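Long-range contacts in spindle assembly checkpoint serine/threonine-protein kinase BUB1 (PDB 3ESL), which acts in the spindle assembly checkpoint, delaying anaphase until chromosomes are bioriented, phosphorylates BUB3 and itself, and is represented here by its conserved N-terminal all-helical domain: residues D28-F33 with E61-Y66; E133-L138 with R154-Y159. One frame throughout, in Å; residues are numbered along the deposited sequence.

Interaction 1 (D28-F33 with E61-Y66)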
loop_
_atom_site.group_PDB
_atom_site.type_symbol
_atom_site.label_atom_id
_atom_site.label_comp_id
_atom_site.label_asym_id
_atom_site.label_seq_id
_atom_site.Cartn_x
_atom_site.Cartn_y
_atom_site.Cartn_z
ATOM N N ASP A 28 0.128 20.246 3.022
ATOM C CA ASP A 28 -0.144 18.923 2.433
ATOM C C ASP A 28 1.099 18.406 1.692
ATOM O O ASP A 28 1.117 18.331 0.465
ATOM C CB ASP A 28 -1.353 19.045 1.484
ATOM C CG ASP A 28 -1.946 17.690 1.051
ATOM O OD1 ASP A 28 -1.662 16.626 1.638
ATOM O OD2 ASP A 28 -2.717 17.720 0.075
ATOM N N PRO A 29 2.139 18.010 2.448
ATOM C CA PRO A 29 3.369 17.543 1.800
ATOM C C PRO A 29 3.116 16.309 0.908
ATOM O O PRO A 29 3.825 16.095 -0.090
ATOM C CB PRO A 29 4.270 17.198 2.984
ATOM C CG PRO A 29 3.293 16.921 4.141
ATOM C CD PRO A 29 2.220 17.931 3.922
ATOM N N LEU A 30 2.097 15.516 1.239
ATOM C CA LEU A 30 1.768 14.350 0.402
ATOM C C LEU A 30 1.493 14.767 -1.054
ATOM O O LEU A 30 1.860 14.049 -1.992
ATOM C CB LEU A 30 0.551 13.606 0.969
ATOM C CG LEU A 30 0.123 12.352 0.192
ATOM C CD1 LEU A 30 1.273 11.363 0.068
ATOM C CD2 LEU A 30 -1.066 11.700 0.895
ATOM N N ASP A 31 0.872 15.928 -1.239
ATOM C CA ASP A 31 0.527 16.404 -2.584
ATOM C C ASP A 31 1.756 16.591 -3.469
ATOM O O ASP A 31 1.705 16.278 -4.650
ATOM C CB ASP A 31 -0.282 17.696 -2.509
ATOM C CG ASP A 31 -0.894 18.075 -3.840
ATOM O OD1 ASP A 31 -1.635 17.242 -4.407
ATOM O OD2 ASP A 31 -0.616 19.208 -4.310
ATOM N N LEU A 32 2.863 17.052 -2.888
ATOM C CA LEU A 32 4.088 17.266 -3.675
ATOM C C LEU A 32 4.664 15.911 -4.107
ATOM O O LEU A 32 5.021 15.730 -5.276
ATOM C CB LEU A 32 5.113 18.113 -2.899
ATOM C CG LEU A 32 6.498 18.280 -3.560
ATOM C CD1 LEU A 32 6.407 18.913 -4.947
ATOM C CD2 LEU A 32 7.433 19.089 -2.637
ATOM N N PHE A 33 4.738 14.953 -3.182
ATOM C CA PHE A 33 5.105 13.586 -3.554
ATOM C C PHE A 33 4.190 13.024 -4.646
ATOM O O PHE A 33 4.671 12.393 -5.599
ATOM C CB PHE A 33 5.066 12.636 -2.340
ATOM C CG PHE A 33 6.255 12.751 -1.435
ATOM C CD1 PHE A 33 7.516 12.299 -1.848
ATOM C CD2 PHE A 33 6.111 13.283 -0.150
ATOM C CE1 PHE A 33 8.611 12.381 -0.979
ATOM C CE2 PHE A 33 7.193 13.367 0.724
ATOM C CZ PHE A 33 8.445 12.916 0.302
ATOM N N GLU A 61 9.303 5.208 -2.005
ATOM C CA GLU A 61 9.864 4.848 -0.701
ATOM C C GLU A 61 10.066 6.096 0.161
ATOM O O GLU A 61 9.723 6.094 1.355
ATOM C CB GLU A 61 11.174 4.074 -0.871
ATOM C CG GLU A 61 10.963 2.713 -1.469
ATOM C CD GLU A 61 12.244 1.908 -1.561
ATOM O OE1 GLU A 61 13.303 2.429 -1.146
ATOM O OE2 GLU A 61 12.165 0.760 -2.041
ATOM N N ARG A 62 10.614 7.153 -0.436
ATOM C CA ARG A 62 10.774 8.435 0.263
ATOM C C ARG A 62 9.436 8.948 0.784
ATOM O O ARG A 62 9.332 9.383 1.938
ATOM C CB ARG A 62 11.416 9.482 -0.653
ATOM C CG ARG A 62 12.918 9.339 -0.790
ATOM C CD ARG A 62 13.450 10.298 -1.852
ATOM N NE ARG A 62 13.655 11.648 -1.332
ATOM C CZ ARG A 62 14.146 12.653 -2.055
ATOM N NH1 ARG A 62 14.464 12.455 -3.319
ATOM N NH2 ARG A 62 14.317 13.853 -1.514
ATOM N N CYS A 63 8.415 8.882 -0.069
ATOM C CA CYS A 63 7.067 9.326 0.307
ATOM C C CYS A 63 6.564 8.546 1.527
ATOM O O CYS A 63 6.132 9.132 2.528
ATOM C CB CYS A 63 6.118 9.120 -0.868
ATOM S SG CYS A 63 4.407 9.492 -0.444
ATOM N N LEU A 64 6.625 7.220 1.440
ATOM C CA LEU A 64 6.096 6.376 2.522
ATOM C C LEU A 64 6.807 6.668 3.845
ATOM O O LEU A 64 6.167 6.832 4.893
ATOM C CB LEU A 64 6.203 4.904 2.154
ATOM C CG LEU A 64 5.357 4.500 0.937
ATOM C CD1 LEU A 64 5.522 2.998 0.623
ATOM C CD2 LEU A 64 3.873 4.870 1.137
ATOM N N ILE A 65 8.127 6.794 3.766
ATOM C CA ILE A 65 8.965 7.050 4.949
ATOM C C ILE A 65 8.704 8.433 5.536
ATOM O O ILE A 65 8.578 8.584 6.753
ATOM C CB ILE A 65 10.470 6.845 4.612
ATOM C CG1 ILE A 65 10.751 5.360 4.355
ATOM C CG2 ILE A 65 11.388 7.417 5.723
ATOM C CD1 ILE A 65 10.468 4.446 5.542
ATOM N N TYR A 66 8.591 9.440 4.673
ATOM C CA TYR A 66 8.375 10.806 5.141
ATOM C C TYR A 66 7.007 10.992 5.807
ATOM O O TYR A 66 6.890 11.648 6.847
ATOM C CB TYR A 66 8.523 11.788 3.991
ATOM C CG TYR A 66 8.595 13.233 4.425
ATOM C CD1 TYR A 66 9.816 13.806 4.783
ATOM C CD2 TYR A 66 7.453 14.027 4.471
ATOM C CE1 TYR A 66 9.890 15.132 5.173
ATOM C CE2 TYR A 66 7.516 15.352 4.868
ATOM C CZ TYR A 66 8.737 15.898 5.212
ATOM O OH TYR A 66 8.804 17.224 5.598
#

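Interaction 2 (E133-L138 with R154-Y159)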
loop_
_atom_site.group_PDB
_atom_site.type_symbol
_atom_site.label_atom_id
_atom_site.label_comp_id
_atom_site.label_asym_id
_atom_site.label_seq_id
_atom_site.Cartn_x
_atom_site.Cartn_y
_atom_site.Cartn_z
ATOM N N GLU A 133 -8.783 -17.127 6.359
ATOM C CA GLU A 133 -8.171 -15.930 6.945
ATOM C C GLU A 133 -8.569 -14.686 6.148
ATOM O O GLU A 133 -8.844 -13.629 6.738
ATOM C CB GLU A 133 -6.648 -16.055 6.998
ATOM C CG GLU A 133 -6.143 -17.111 7.986
ATOM C CD GLU A 133 -5.935 -18.488 7.358
ATOM O OE1 GLU A 133 -6.558 -18.807 6.320
ATOM O OE2 GLU A 133 -5.131 -19.264 7.918
ATOM N N ALA A 134 -8.597 -14.820 4.821
ATOM C CA ALA A 134 -8.996 -13.719 3.936
ATOM C C ALA A 134 -10.432 -13.266 4.201
ATOM O O ALA A 134 -10.728 -12.069 4.156
ATOM C CB ALA A 134 -8.808 -14.100 2.477
ATOM N N LYS A 135 -11.324 -14.216 4.495
ATOM C CA LYS A 135 -12.716 -13.884 4.817
ATOM C C LYS A 135 -12.779 -13.138 6.142
ATOM O O LYS A 135 -13.443 -12.110 6.243
ATOM C CB LYS A 135 -13.590 -15.156 4.859
ATOM C CG LYS A 135 -14.999 -14.942 5.387
ATOM C CD LYS A 135 -15.845 -16.197 5.209
ATOM C CE LYS A 135 -17.247 -16.002 5.759
ATOM N NZ LYS A 135 -18.209 -16.888 5.054
ATOM N N VAL A 136 -12.052 -13.631 7.142
ATOM C CA VAL A 136 -12.066 -13.030 8.473
ATOM C C VAL A 136 -11.549 -11.585 8.412
ATOM O O VAL A 136 -12.047 -10.704 9.118
ATOM C CB VAL A 136 -11.253 -13.859 9.485
ATOM C CG1 VAL A 136 -11.198 -13.165 10.845
ATOM C CG2 VAL A 136 -11.869 -15.249 9.643
ATOM N N LEU A 137 -10.566 -11.356 7.549
ATOM C CA LEU A 137 -10.018 -10.015 7.376
ATOM C C LEU A 137 -11.074 -9.031 6.855
ATOM O O LEU A 137 -11.145 -7.890 7.321
ATOM C CB LEU A 137 -8.815 -10.067 6.455
ATOM C CG LEU A 137 -7.880 -8.873 6.404
ATOM C CD1 LEU A 137 -7.494 -8.397 7.809
ATOM C CD2 LEU A 137 -6.676 -9.306 5.593
ATOM N N LEU A 138 -11.903 -9.472 5.910
ATOM C CA LEU A 138 -12.996 -8.612 5.426
ATOM C C LEU A 138 -13.992 -8.324 6.546
ATOM O O LEU A 138 -14.427 -7.182 6.733
ATOM C CB LEU A 138 -13.707 -9.223 4.220
ATOM C CG LEU A 138 -12.877 -9.345 2.942
ATOM C CD1 LEU A 138 -13.607 -10.200 1.915
ATOM C CD2 LEU A 138 -12.524 -7.965 2.355
ATOM N N ARG A 154 -20.177 -5.889 -0.218
ATOM C CA ARG A 154 -20.272 -6.519 -1.536
ATOM C C ARG A 154 -19.012 -7.311 -1.877
ATOM O O ARG A 154 -19.095 -8.366 -2.509
ATOM C CB ARG A 154 -20.572 -5.489 -2.627
ATOM C CG ARG A 154 -21.922 -4.803 -2.471
ATOM C CD ARG A 154 -22.353 -4.090 -3.751
ATOM N NE ARG A 154 -21.494 -2.956 -4.084
ATOM C CZ ARG A 154 -21.602 -1.741 -3.549
ATOM N NH1 ARG A 154 -22.534 -1.481 -2.636
ATOM N NH2 ARG A 154 -20.766 -0.784 -3.924
ATOM N N SER A 155 -17.854 -6.801 -1.457
ATOM C CA SER A 155 -16.578 -7.504 -1.655
ATOM C C SER A 155 -16.583 -8.855 -0.945
ATOM O O SER A 155 -16.109 -9.862 -1.488
ATOM C CB SER A 155 -15.406 -6.650 -1.147
ATOM O OG SER A 155 -15.178 -5.536 -2.002
ATOM N N LEU A 156 -17.122 -8.853 0.269
ATOM C CA LEU A 156 -17.262 -10.051 1.073
ATOM C C LEU A 156 -18.242 -11.022 0.409
ATOM O O LEU A 156 -17.958 -12.220 0.300
ATOM C CB LEU A 156 -17.726 -9.675 2.480
ATOM C CG LEU A 156 -17.982 -10.753 3.539
ATOM C CD1 LEU A 156 -16.803 -11.724 3.700
ATOM C CD2 LEU A 156 -18.317 -10.097 4.864
ATOM N N SER A 157 -19.376 -10.495 -0.057
ATOM C CA SER A 157 -20.376 -11.309 -0.760
ATOM C C SER A 157 -19.790 -11.981 -1.998
ATOM O O SER A 157 -19.977 -13.188 -2.193
ATOM C CB SER A 157 -21.605 -10.473 -1.130
ATOM O OG SER A 157 -22.619 -11.290 -1.699
ATOM N N ASN A 158 -19.074 -11.212 -2.821
ATOM C CA ASN A 158 -18.428 -11.760 -4.013
ATOM C C ASN A 158 -17.387 -12.820 -3.667
ATOM O O ASN A 158 -17.221 -13.801 -4.398
ATOM C CB ASN A 158 -17.791 -10.654 -4.862
ATOM C CG ASN A 158 -18.810 -9.648 -5.380
ATOM O OD1 ASN A 158 -20.015 -9.897 -5.360
ATOM N ND2 ASN A 158 -18.325 -8.509 -5.852
ATOM N N TYR A 159 -16.692 -12.621 -2.548
ATOM C CA TYR A 159 -15.690 -13.578 -2.095
ATOM C C TYR A 159 -16.324 -14.900 -1.663
ATOM O O TYR A 159 -15.802 -15.987 -1.970
ATOM C CB TYR A 159 -14.841 -12.998 -0.962
ATOM C CG TYR A 159 -13.715 -13.919 -0.558
ATOM C CD1 TYR A 159 -12.965 -14.592 -1.528
ATOM C CD2 TYR A 159 -13.405 -14.129 0.785
ATOM C CE1 TYR A 159 -11.934 -15.443 -1.167
ATOM C CE2 TYR A 159 -12.370 -14.987 1.155
ATOM C CZ TYR A 159 -11.641 -15.634 0.167
ATOM O OH TYR A 159 -10.613 -16.482 0.508
#

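Interaction 1 (D28-F33 with E61-Y66)
Two consecutive antiparallel helices of the N-terminal domain meet here, the start of helix 29-47 against the end of helix 49-67, with Phe33 pressed flat onto the backbone at Cys63. Over the short segments the axes run at 170° and come within 10.3 Å. Phe33 has the largest share of the buried surface. Cys63 CA stands over the middle of one face of its ring, 3.6 Å from the centroid, a CH-pi contact; Cys63 CB lies over the same ring, 3.6 Å from Phe33 CD1. A chi1 of -78° sets Phe33 CG anti to its own carbonyl carbon, beside the backbone N.

Cys63 SG, anti to its backbone N, sits obliquely to that ring, 4.5 Å from the centroid, in a sulfur-aromatic contact. The same sulfur touches Leu30 CD1 at 3.7 Å, and both residues also pack on Ile82 of helix 77-90, so the next helix covers this end of the contact. At the Phe33 ring edge, near its plane, Tyr66 CD2 approaches CE2 to 3.8 Å; the ring planes are inclined at 52°, an oblique aromatic pair. Tyr66 then reaches on to Pro29, its CE2 lying 4.2 Å from Pro29 CB. Arg62 brings CB to 4.0 Å from Phe33 CE1, while its NH1 forms a salt bridge with Glu16 of helix 4-21. Two sequence-adjacent antiparallel helices packed through apolar side chains make a helical hairpin, consistent with the TPR-like Mad3/BUB1 homology region.

Interaction 2 (E133-L138 with R154-Y159)
Leu138 and Leu156 have the closest CA atoms, 6.3 Å apart, where helices 131-143 and 149-165 pass antiparallel with a crossing angle of -160° and segment axes 10.2 Å apart. The two leucine side chains lie alongside, pointing opposite ways: Leu138 CD1 comes to 3.8 Å from Leu156 CA, and Leu156 CD1 sits 4.0 Å from both CB and CD1 of Leu138. A chi1 of 179° sets Leu156 CG anti to its backbone N. This is the packing of a helix hairpin, here the antiparallel pair that follows helix 115-127 in the all-alpha BUB1 N-terminal domain. Tyr159 lies one turn further on and turns its ring edge to the other backbone, CE2 3.6 Å from Lys135 N, with Lys135 CA also near the ring plane. Its OH passes Ala134 CB at 3.6 Å and hydrogen-bonds to Phe131 O at the start of helix 131-143, tying the ring tip to that helix. Lys135 lays CB 3.9 Å from Tyr159 CE2, then runs out fully extended, its ammonium group forming a salt bridge with Glu160.

Interactions 1 and 2 follow one another along the chain, the first closing before the second opens, and lie on opposite sides of its centre. Their own centres are 31 Å apart and their nearest atoms about 18 Å, so they do not touch; helices 77-90, 95-108 and 115-127 lie between them in sequence. Both join antiparallel helices that are neighbours in sequence, and each is structural packing through largely apolar side chains, with a tyrosine taking part in both. Interaction 1 is the more buried. All four segments belong to the N-terminal BUB1 region, not to the kinase domain.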